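Local structure of DyP (Bjerkandera adusta, 3VXJ) at residues R25-V31 with I117-I123; D92-A96 with W108-G114. The protein probably acts as a haem b peroxidase of the DyP type, using peroxide to oxidise dyes and phenolic substrates. All coordinates share one frame; numbering follows the deposited sequence.

Interaction 1: residues R25-V31 with I117-I123; sequences RFVFFQV and IHGVFLI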
ATOM      1  N   ARG A  25       1.933 -11.211  -9.215  1.00  9.01           N
ATOM      2  CA  ARG A  25       0.619 -11.443  -9.808  1.00  9.33           C
ATOM      3  C   ARG A  25      -0.396 -11.724  -8.716  1.00  8.95           C
ATOM      4  O   ARG A  25      -0.135 -12.477  -7.768  1.00  9.40           O
ATOM      5  CB  ARG A  25       0.663 -12.619 -10.780  1.00  9.14           C
ATOM      6  CG  ARG A  25      -0.671 -12.876 -11.494  1.00  9.84           C
ATOM      7  CD  ARG A  25      -0.519 -13.892 -12.610  1.00  9.88           C
ATOM      8  NE  ARG A  25       0.312 -13.366 -13.683  1.00 10.87           N
ATOM      9  CZ  ARG A  25       0.836 -14.103 -14.656  1.00 11.50           C
ATOM     10  NH1 ARG A  25       0.618 -15.412 -14.694  1.00 12.20           N
ATOM     11  NH2 ARG A  25       1.584 -13.525 -15.589  1.00 13.12           N
ATOM     12  N   PHE A  26      -1.555 -11.096  -8.852  1.00  8.65           N
ATOM     13  CA  PHE A  26      -2.666 -11.304  -7.943  1.00  8.69           C
ATOM     14  C   PHE A  26      -3.716 -12.089  -8.720  1.00  8.41           C
ATOM     15  O   PHE A  26      -4.270 -11.592  -9.707  1.00  9.27           O
ATOM     16  CB  PHE A  26      -3.223  -9.961  -7.484  1.00  8.79           C
ATOM     17  CG  PHE A  26      -2.230  -9.115  -6.716  1.00  8.97           C
ATOM     18  CD1 PHE A  26      -2.236  -9.125  -5.329  1.00  9.63           C
ATOM     19  CD2 PHE A  26      -1.279  -8.335  -7.384  1.00  9.24           C
ATOM     20  CE1 PHE A  26      -1.319  -8.358  -4.607  1.00 10.08           C
ATOM     21  CE2 PHE A  26      -0.354  -7.568  -6.668  1.00  8.20           C
ATOM     22  CZ  PHE A  26      -0.375  -7.583  -5.285  1.00  9.33           C
ATOM     23  N   VAL A  27      -3.929 -13.340  -8.318  1.00  8.56           N
ATOM     24  CA  VAL A  27      -4.883 -14.221  -8.994  1.00  8.75           C
ATOM     25  C   VAL A  27      -6.145 -14.267  -8.143  1.00  8.64           C
ATOM     26  O   VAL A  27      -6.172 -14.891  -7.070  1.00  9.43           O
ATOM     27  CB  VAL A  27      -4.322 -15.652  -9.199  1.00  8.56           C
ATOM     28  CG1 VAL A  27      -5.334 -16.508  -9.936  1.00 10.65           C
ATOM     29  CG2 VAL A  27      -2.994 -15.627  -9.970  1.00 10.88           C
ATOM     30  N   PHE A  28      -7.172 -13.568  -8.605  1.00  9.11           N
ATOM     31  CA  PHE A  28      -8.446 -13.486  -7.901  1.00  8.96           C
ATOM     32  C   PHE A  28      -9.328 -14.638  -8.338  1.00  9.44           C
ATOM     33  O   PHE A  28      -9.420 -14.929  -9.527  1.00 10.36           O
ATOM     34  CB  PHE A  28      -9.124 -12.132  -8.159  1.00  9.24           C
ATOM     35  CG  PHE A  28      -8.295 -10.956  -7.713  1.00  9.08           C
ATOM     36  CD1 PHE A  28      -8.329 -10.524  -6.391  1.00  8.59           C
ATOM     37  CD2 PHE A  28      -7.429 -10.323  -8.602  1.00 10.13           C
ATOM     38  CE1 PHE A  28      -7.544  -9.453  -5.973  1.00  9.85           C
ATOM     39  CE2 PHE A  28      -6.640  -9.262  -8.189  1.00 10.32           C
ATOM     40  CZ  PHE A  28      -6.691  -8.825  -6.881  1.00  9.12           C
ATOM     41  N   PHE A  29      -9.972 -15.293  -7.382  1.00  9.22           N
ATOM     42  CA  PHE A  29     -10.724 -16.495  -7.695  1.00  9.37           C
ATOM     43  C   PHE A  29     -12.044 -16.587  -6.949  1.00 10.13           C
ATOM     44  O   PHE A  29     -12.271 -15.898  -5.939  1.00  9.89           O
ATOM     45  CB  PHE A  29      -9.867 -17.753  -7.444  1.00  9.02           C
ATOM     46  CG  PHE A  29      -9.532 -17.988  -5.997  1.00  9.12           C
ATOM     47  CD1 PHE A  29     -10.365 -18.775  -5.198  1.00  9.16           C
ATOM     48  CD2 PHE A  29      -8.406 -17.407  -5.417  1.00  8.47           C
ATOM     49  CE1 PHE A  29     -10.083 -18.982  -3.861  1.00  9.43           C
ATOM     50  CE2 PHE A  29      -8.111 -17.623  -4.079  1.00  9.67           C
ATOM     51  CZ  PHE A  29      -8.955 -18.403  -3.293  1.00 10.34           C
ATOM     52  N   GLN A  30     -12.907 -17.446  -7.485  1.00 10.79           N
ATOM     53  CA  GLN A  30     -14.108 -17.926  -6.826  1.00 11.97           C
ATOM     54  C   GLN A  30     -13.938 -19.407  -6.545  1.00 11.46           C
ATOM     55  O   GLN A  30     -13.342 -20.131  -7.350  1.00 11.62           O
ATOM     56  CB  GLN A  30     -15.309 -17.815  -7.756  1.00 14.06           C
ATOM     57  CG  GLN A  30     -15.786 -16.462  -8.136  1.00 18.10           C
ATOM     58  CD  GLN A  30     -17.039 -16.556  -9.003  1.00 22.44           C
ATOM     59  OE1 GLN A  30     -17.934 -17.367  -8.737  1.00 25.10           O
ATOM     60  NE2 GLN A  30     -17.102 -15.737 -10.047  1.00 26.18           N
ATOM     61  N   VAL A  31     -14.507 -19.864  -5.435  1.00 10.82           N
ATOM     62  CA  VAL A  31     -14.575 -21.288  -5.122  1.00 11.29           C
ATOM     63  C   VAL A  31     -15.826 -21.888  -5.767  1.00 12.09           C
ATOM     64  O   VAL A  31     -16.930 -21.405  -5.541  1.00 12.73           O
ATOM     65  CB  VAL A  31     -14.632 -21.519  -3.592  1.00 11.01           C
ATOM     66  CG1 VAL A  31     -14.814 -23.000  -3.261  1.00 11.74           C
ATOM     67  CG2 VAL A  31     -13.384 -20.979  -2.907  1.00 11.30           C
ATOM     68  N   ILE A 117     -15.631 -12.166  -5.701  1.00  9.92           N
ATOM     69  CA  ILE A 117     -14.279 -12.629  -5.417  1.00  9.46           C
ATOM     70  C   ILE A 117     -14.243 -13.304  -4.049  1.00  8.82           C
ATOM     71  O   ILE A 117     -14.706 -12.728  -3.057  1.00  8.81           O
ATOM     72  CB  ILE A 117     -13.285 -11.453  -5.455  1.00  9.18           C
ATOM     73  CG1 ILE A 117     -13.174 -10.909  -6.881  1.00  9.36           C
ATOM     74  CG2 ILE A 117     -11.910 -11.880  -4.933  1.00 10.39           C
ATOM     75  CD1 ILE A 117     -12.464  -9.579  -6.984  1.00 11.20           C
ATOM     76  N   HIS A 118     -13.710 -14.523  -4.025  1.00  8.63           N
ATOM     77  CA  HIS A 118     -13.574 -15.307  -2.797  1.00  8.77           C
ATOM     78  C   HIS A 118     -12.187 -15.252  -2.174  1.00  8.48           C
ATOM     79  O   HIS A 118     -12.012 -15.524  -0.978  1.00  8.12           O
ATOM     80  CB  HIS A 118     -13.950 -16.757  -3.066  1.00  9.16           C
ATOM     81  CG  HIS A 118     -15.417 -16.962  -3.243  1.00  9.12           C
ATOM     82  ND1 HIS A 118     -15.953 -18.132  -3.734  1.00 11.53           N
ATOM     83  CD2 HIS A 118     -16.462 -16.132  -3.020  1.00 10.53           C
ATOM     84  CE1 HIS A 118     -17.267 -18.021  -3.789  1.00 11.68           C
ATOM     85  NE2 HIS A 118     -17.602 -16.818  -3.360  1.00 11.03           N
ATOM     86  N   GLY A 119     -11.189 -14.921  -2.980  1.00  8.10           N
ATOM     87  CA  GLY A 119      -9.839 -14.871  -2.461  1.00  8.49           C
ATOM     88  C   GLY A 119      -8.845 -14.427  -3.498  1.00  7.91           C
ATOM     89  O   GLY A 119      -9.201 -14.152  -4.650  1.00  8.17           O
ATOM     90  N   VAL A 120      -7.589 -14.367  -3.074  1.00  8.19           N
ATOM     91  CA  VAL A 120      -6.493 -13.974  -3.941  1.00  8.33           C
ATOM     92  C   VAL A 120      -5.229 -14.769  -3.608  1.00  8.35           C
ATOM     93  O   VAL A 120      -4.851 -14.892  -2.431  1.00  8.13           O
ATOM     94  CB  VAL A 120      -6.247 -12.429  -3.873  1.00  8.43           C
ATOM     95  CG1 VAL A 120      -5.891 -11.954  -2.445  1.00  9.46           C
ATOM     96  CG2 VAL A 120      -5.201 -12.005  -4.896  1.00  9.05           C
ATOM     97  N   PHE A 121      -4.601 -15.320  -4.645  1.00  8.85           N
ATOM     98  CA  PHE A 121      -3.245 -15.840  -4.535  1.00  9.19           C
ATOM     99  C   PHE A 121      -2.307 -14.710  -4.941  1.00  9.23           C
ATOM    100  O   PHE A 121      -2.488 -14.120  -6.008  1.00  9.92           O
ATOM    101  CB  PHE A 121      -2.990 -17.004  -5.497  1.00  9.74           C
ATOM    102  CG  PHE A 121      -3.749 -18.265  -5.180  1.00  9.53           C
ATOM    103  CD1 PHE A 121      -3.161 -19.276  -4.424  1.00  9.95           C
ATOM    104  CD2 PHE A 121      -5.021 -18.474  -5.699  1.00  9.59           C
ATOM    105  CE1 PHE A 121      -3.849 -20.459  -4.151  1.00 11.37           C
ATOM    106  CE2 PHE A 121      -5.720 -19.651  -5.439  1.00 10.33           C
ATOM    107  CZ  PHE A 121      -5.131 -20.651  -4.667  1.00 10.44           C
ATOM    108  N   LEU A 122      -1.337 -14.395  -4.091  1.00  9.51           N
ATOM    109  CA  LEU A 122      -0.291 -13.426  -4.420  1.00 10.15           C
ATOM    110  C   LEU A 122       0.950 -14.213  -4.756  1.00  9.73           C
ATOM    111  O   LEU A 122       1.448 -14.955  -3.917  1.00  9.63           O
ATOM    112  CB  LEU A 122       0.041 -12.526  -3.224  1.00 11.76           C
ATOM    113  CG  LEU A 122      -0.978 -11.674  -2.485  1.00 14.12           C
ATOM    114  CD1 LEU A 122      -1.847 -12.514  -1.550  1.00 14.90           C
ATOM    115  CD2 LEU A 122      -0.211 -10.627  -1.698  1.00 16.05           C
ATOM    116  N   ILE A 123       1.458 -14.019  -5.967  1.00  9.24           N
ATOM    117  CA  ILE A 123       2.635 -14.744  -6.429  1.00  9.14           C
ATOM    118  C   ILE A 123       3.730 -13.732  -6.716  1.00  8.98           C
ATOM    119  O   ILE A 123       3.547 -12.861  -7.571  1.00  8.99           O
ATOM    120  CB  ILE A 123       2.358 -15.548  -7.730  1.00  9.52           C
ATOM    121  CG1 ILE A 123       1.141 -16.463  -7.577  1.00 10.70           C
ATOM    122  CG2 ILE A 123       3.607 -16.352  -8.138  1.00  9.99           C
ATOM    123  CD1 ILE A 123       0.569 -16.970  -8.894  1.00 13.52           C
TER
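Phe29 lays one face of its ring over Gly119, whose CA sits 4.0 Å from the ring centroid in a CH-pi contact. Its CG lies between the backbone N and the carbonyl carbon (chi1 67°), which swings the ring across to the neighbouring strand, where CE2 meets Phe121 CE2 at 3.4 Å, the two ring planes 42° apart. On the face carrying Phe26 and Phe28, Val120 turns CG2 over the Phe28 ring, 3.6 Å from CE1, while the same methyl meets Phe26 at the edge of its ring. The strands are antiparallel, and straight pairs such as Val27 N to Phe121 O (2.8 Å) alternate with CA-H...O contacts. At one end His118 and Gly119 both face Phe29, whose O accepts from His118 N at 2.8 Å and, less straight, from Gly119 N at 3.3 Å. His118 also takes the N-H of Val31 on ND1 at 2.8 Å, 23° out of the imidazole plane. An alanine in place of His118 would remove that acceptor and would probably leave the Val31 N-H without its mate and the strand end less firmly tied. His118 and Gly119 opposite Phe29 thus form a classic beta bulge, with the ND1 bond to Val31 N added beside it, at the end of the central strand pair of the four-stranded antiparallel sheet in this ferredoxin-like half of the DyP fold.

Interaction 2: residues D92-A96 with W108-G114; sequences DGQFA and WVAPFTG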
ATOM      1  N   ASP A  92     -18.673  -6.848   4.766  1.00 10.26           N
ATOM      2  CA  ASP A  92     -19.447  -6.322   3.637  1.00 11.23           C
ATOM      3  C   ASP A  92     -18.641  -6.192   2.355  1.00 10.32           C
ATOM      4  O   ASP A  92     -19.219  -5.989   1.282  1.00 10.34           O
ATOM      5  CB  ASP A  92     -20.100  -4.982   3.976  1.00 12.19           C
ATOM      6  CG  ASP A  92     -21.226  -5.110   4.984  1.00 15.84           C
ATOM      7  OD1 ASP A  92     -21.734  -6.232   5.198  1.00 18.97           O
ATOM      8  OD2 ASP A  92     -21.608  -4.067   5.552  1.00 20.17           O
ATOM      9  N   GLY A  93     -17.318  -6.311   2.453  1.00  9.89           N
ATOM     10  CA  GLY A  93     -16.438  -6.147   1.293  1.00  8.94           C
ATOM     11  C   GLY A  93     -16.178  -4.686   0.944  1.00  8.46           C
ATOM     12  O   GLY A  93     -16.880  -3.775   1.415  1.00  8.76           O
ATOM     13  N   GLN A  94     -15.190  -4.454   0.090  1.00  8.28           N
ATOM     14  CA  GLN A  94     -14.755  -3.094  -0.193  1.00  8.14           C
ATOM     15  C   GLN A  94     -15.690  -2.307  -1.107  1.00  7.97           C
ATOM     16  O   GLN A  94     -15.816  -1.105  -0.933  1.00  8.33           O
ATOM     17  CB  GLN A  94     -13.323  -3.081  -0.721  1.00  7.83           C
ATOM     18  CG  GLN A  94     -12.702  -1.671  -0.685  1.00  8.54           C
ATOM     19  CD  GLN A  94     -11.362  -1.618  -1.375  1.00  8.15           C
ATOM     20  OE1 GLN A  94     -11.241  -1.088  -2.481  1.00  8.44           O
ATOM     21  NE2 GLN A  94     -10.345  -2.202  -0.748  1.00  8.47           N
ATOM     22  N   PHE A  95     -16.351  -2.962  -2.065  1.00  8.38           N
ATOM     23  CA  PHE A  95     -17.267  -2.238  -2.953  1.00  8.71           C
ATOM     24  C   PHE A  95     -18.334  -1.505  -2.129  1.00  8.83           C
ATOM     25  O   PHE A  95     -18.629  -0.339  -2.395  1.00  9.50           O
ATOM     26  CB  PHE A  95     -17.898  -3.203  -3.969  1.00  9.56           C
ATOM     27  CG  PHE A  95     -18.674  -2.532  -5.088  1.00 10.50           C
ATOM     28  CD1 PHE A  95     -18.165  -1.431  -5.784  1.00 11.53           C
ATOM     29  CD2 PHE A  95     -19.915  -3.039  -5.467  1.00 11.56           C
ATOM     30  CE1 PHE A  95     -18.894  -0.844  -6.834  1.00 13.53           C
ATOM     31  CE2 PHE A  95     -20.644  -2.460  -6.511  1.00 13.69           C
ATOM     32  CZ  PHE A  95     -20.132  -1.364  -7.183  1.00 14.13           C
ATOM     33  N   ALA A  96     -18.859  -2.168  -1.097  1.00  9.12           N
ATOM     34  CA  ALA A  96     -19.861  -1.567  -0.214  1.00  9.46           C
ATOM     35  C   ALA A  96     -19.302  -0.408   0.608  1.00  9.38           C
ATOM     36  O   ALA A  96     -20.073   0.411   1.120  1.00 10.98           O
ATOM     37  CB  ALA A  96     -20.428  -2.624   0.715  1.00  9.74           C
ATOM     38  N   TRP A 108     -15.086   1.955 -11.004  1.00 11.49           N
ATOM     39  CA  TRP A 108     -14.887   0.563 -10.616  1.00 11.32           C
ATOM     40  C   TRP A 108     -15.234  -0.384 -11.751  1.00 12.45           C
ATOM     41  O   TRP A 108     -16.182  -0.148 -12.520  1.00 13.65           O
ATOM     42  CB  TRP A 108     -15.733   0.228  -9.389  1.00 11.24           C
ATOM     43  CG  TRP A 108     -15.062   0.563  -8.083  1.00  9.42           C
ATOM     44  CD1 TRP A 108     -14.602   1.791  -7.685  1.00  8.91           C
ATOM     45  CD2 TRP A 108     -14.786  -0.338  -7.004  1.00  8.92           C
ATOM     46  NE1 TRP A 108     -14.049   1.708  -6.429  1.00  8.89           N
ATOM     47  CE2 TRP A 108     -14.142   0.412  -5.989  1.00  8.66           C
ATOM     48  CE3 TRP A 108     -15.004  -1.709  -6.801  1.00  9.38           C
ATOM     49  CZ2 TRP A 108     -13.733  -0.157  -4.774  1.00  8.81           C
ATOM     50  CZ3 TRP A 108     -14.592  -2.283  -5.600  1.00  8.63           C
ATOM     51  CH2 TRP A 108     -13.957  -1.504  -4.597  1.00  9.14           C
ATOM     52  N   VAL A 109     -14.465  -1.461 -11.849  1.00 12.08           N
ATOM     53  CA  VAL A 109     -14.720  -2.466 -12.881  1.00 12.74           C
ATOM     54  C   VAL A 109     -14.787  -3.891 -12.343  1.00 12.59           C
ATOM     55  O   VAL A 109     -14.259  -4.203 -11.262  1.00 11.77           O
ATOM     56  CB  VAL A 109     -13.698  -2.411 -14.040  1.00 14.11           C
ATOM     57  CG1 VAL A 109     -13.806  -1.093 -14.801  1.00 15.12           C
ATOM     58  CG2 VAL A 109     -12.290  -2.632 -13.539  1.00 13.02           C
ATOM     59  N   ALA A 110     -15.443  -4.748 -13.119  1.00 12.93           N
ATOM     60  CA  ALA A 110     -15.512  -6.172 -12.823  1.00 13.25           C
ATOM     61  C   ALA A 110     -14.101  -6.764 -12.741  1.00 13.19           C
ATOM     62  O   ALA A 110     -13.197  -6.317 -13.446  1.00 14.29           O
ATOM     63  CB  ALA A 110     -16.339  -6.880 -13.886  1.00 13.90           C
ATOM     64  N   PRO A 111     -13.903  -7.777 -11.877  1.00 12.79           N
ATOM     65  CA  PRO A 111     -14.896  -8.441 -11.040  1.00 12.57           C
ATOM     66  C   PRO A 111     -15.001  -7.886  -9.622  1.00 11.48           C
ATOM     67  O   PRO A 111     -15.461  -8.590  -8.731  1.00 11.75           O
ATOM     68  CB  PRO A 111     -14.369  -9.873 -10.988  1.00 12.98           C
ATOM     69  CG  PRO A 111     -12.904  -9.701 -10.977  1.00 13.90           C
ATOM     70  CD  PRO A 111     -12.600  -8.471 -11.810  1.00 13.16           C
ATOM     71  N   PHE A 112     -14.607  -6.634  -9.416  1.00 10.72           N
ATOM     72  CA  PHE A 112     -14.616  -6.050  -8.068  1.00  9.68           C
ATOM     73  C   PHE A 112     -15.941  -5.424  -7.657  1.00  9.44           C
ATOM     74  O   PHE A 112     -16.120  -5.111  -6.481  1.00  9.20           O
ATOM     75  CB  PHE A 112     -13.469  -5.042  -7.894  1.00  9.64           C
ATOM     76  CG  PHE A 112     -12.107  -5.669  -8.006  1.00  9.15           C
ATOM     77  CD1 PHE A 112     -11.481  -6.185  -6.875  1.00 10.68           C
ATOM     78  CD2 PHE A 112     -11.457  -5.756  -9.233  1.00 10.49           C
ATOM     79  CE1 PHE A 112     -10.222  -6.777  -6.954  1.00 10.31           C
ATOM     80  CE2 PHE A 112     -10.188  -6.362  -9.322  1.00 11.76           C
ATOM     81  CZ  PHE A 112      -9.576  -6.863  -8.175  1.00 11.17           C
ATOM     82  N   THR A 113     -16.860  -5.279  -8.617  1.00  9.57           N
ATOM     83  CA  THR A 113     -18.149  -4.598  -8.418  1.00 10.16           C
ATOM     84  C   THR A 113     -19.199  -5.524  -7.782  1.00 10.18           C
ATOM     85  O   THR A 113     -20.256  -5.793  -8.353  1.00 10.11           O
ATOM     86  CB  THR A 113     -18.643  -4.005  -9.750  1.00 10.75           C
ATOM     87  OG1 THR A 113     -18.515  -4.985 -10.789  1.00 12.04           O
ATOM     88  CG2 THR A 113     -17.795  -2.783 -10.120  1.00 11.43           C
ATOM     89  N   GLY A 114     -18.886  -5.991  -6.580  1.00 10.22           N
ATOM     90  CA  GLY A 114     -19.739  -6.903  -5.838  1.00 10.34           C
ATOM     91  C   GLY A 114     -18.854  -7.683  -4.895  1.00  9.58           C
ATOM     92  O   GLY A 114     -17.773  -7.212  -4.532  1.00  9.59           O
TER
HETATM   93  O   HOH W   1     -16.503  -5.916  -2.454  1.00  6.12           O
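Neither segment forms a regular helix or strand: 94-96 take helical backbone angles without the regular bonds, while 108-114 bends through a cis peptide before Pro111 and an inverse gamma turn centred on Thr113, closed by a weak bond from Gly114 N to Phe112 O. This is a loop-on-loop contact within the N-terminal DyP domain, formed on either side of the short helix 98-101, and Phe95 is the wedge that joins the two. With CG anti to the backbone N (chi1 -170°), the phenyl ring reaches between the indole of Trp108 and the gamma turn. Thr113 CA stands over the centre of one ring face, 3.7 Å from the centroid and 9° off the normal, so the turn backbone itself serves as the CH-pi donor. Toward the tryptophan, Phe95 CD1 comes over the indole face, offset to its rim and 3.3 Å from Trp108 CE3; the planes are inclined by 38°, and the two side chains run past each other in opposite directions. Gln94 crosses the far end of the indole at about a right angle, OE1 lying 3.5 Å from Trp108 CH2. Its amide is fixed by Phe220 O and the guanidinium of Arg221, and Trp108 NE1 is held by Asp103, so polar bonds to other parts of the chain position both groups. No direct hydrogen bond spans the segments; a water sits between them instead, accepting from Phe95 N at 3.0 Å and lying 2.8 Å from Gly114 O.

Interaction 2 falls, in sequence, within the connection between the two strands of interaction 1, and their centres are 14 Å apart. Phe112 and Pro111 join them: Phe28 CZ approaches Phe112 CZ at 3.7 Å, in an edge-to-face pair, and Ile117 CD1 lies 3.5 Å from Phe112 CD1 and 3.6 Å from Pro111 O. Phe220, on strand 216-225 of the second sheet, meets the rings of Phe26, Phe28 and Phe112, so the loop helps fill the seam between the two sheets. Both contacts stand back from the haem: the side chain of Gln94 is about 9 Å from it and that of Phe26 about 13 Å.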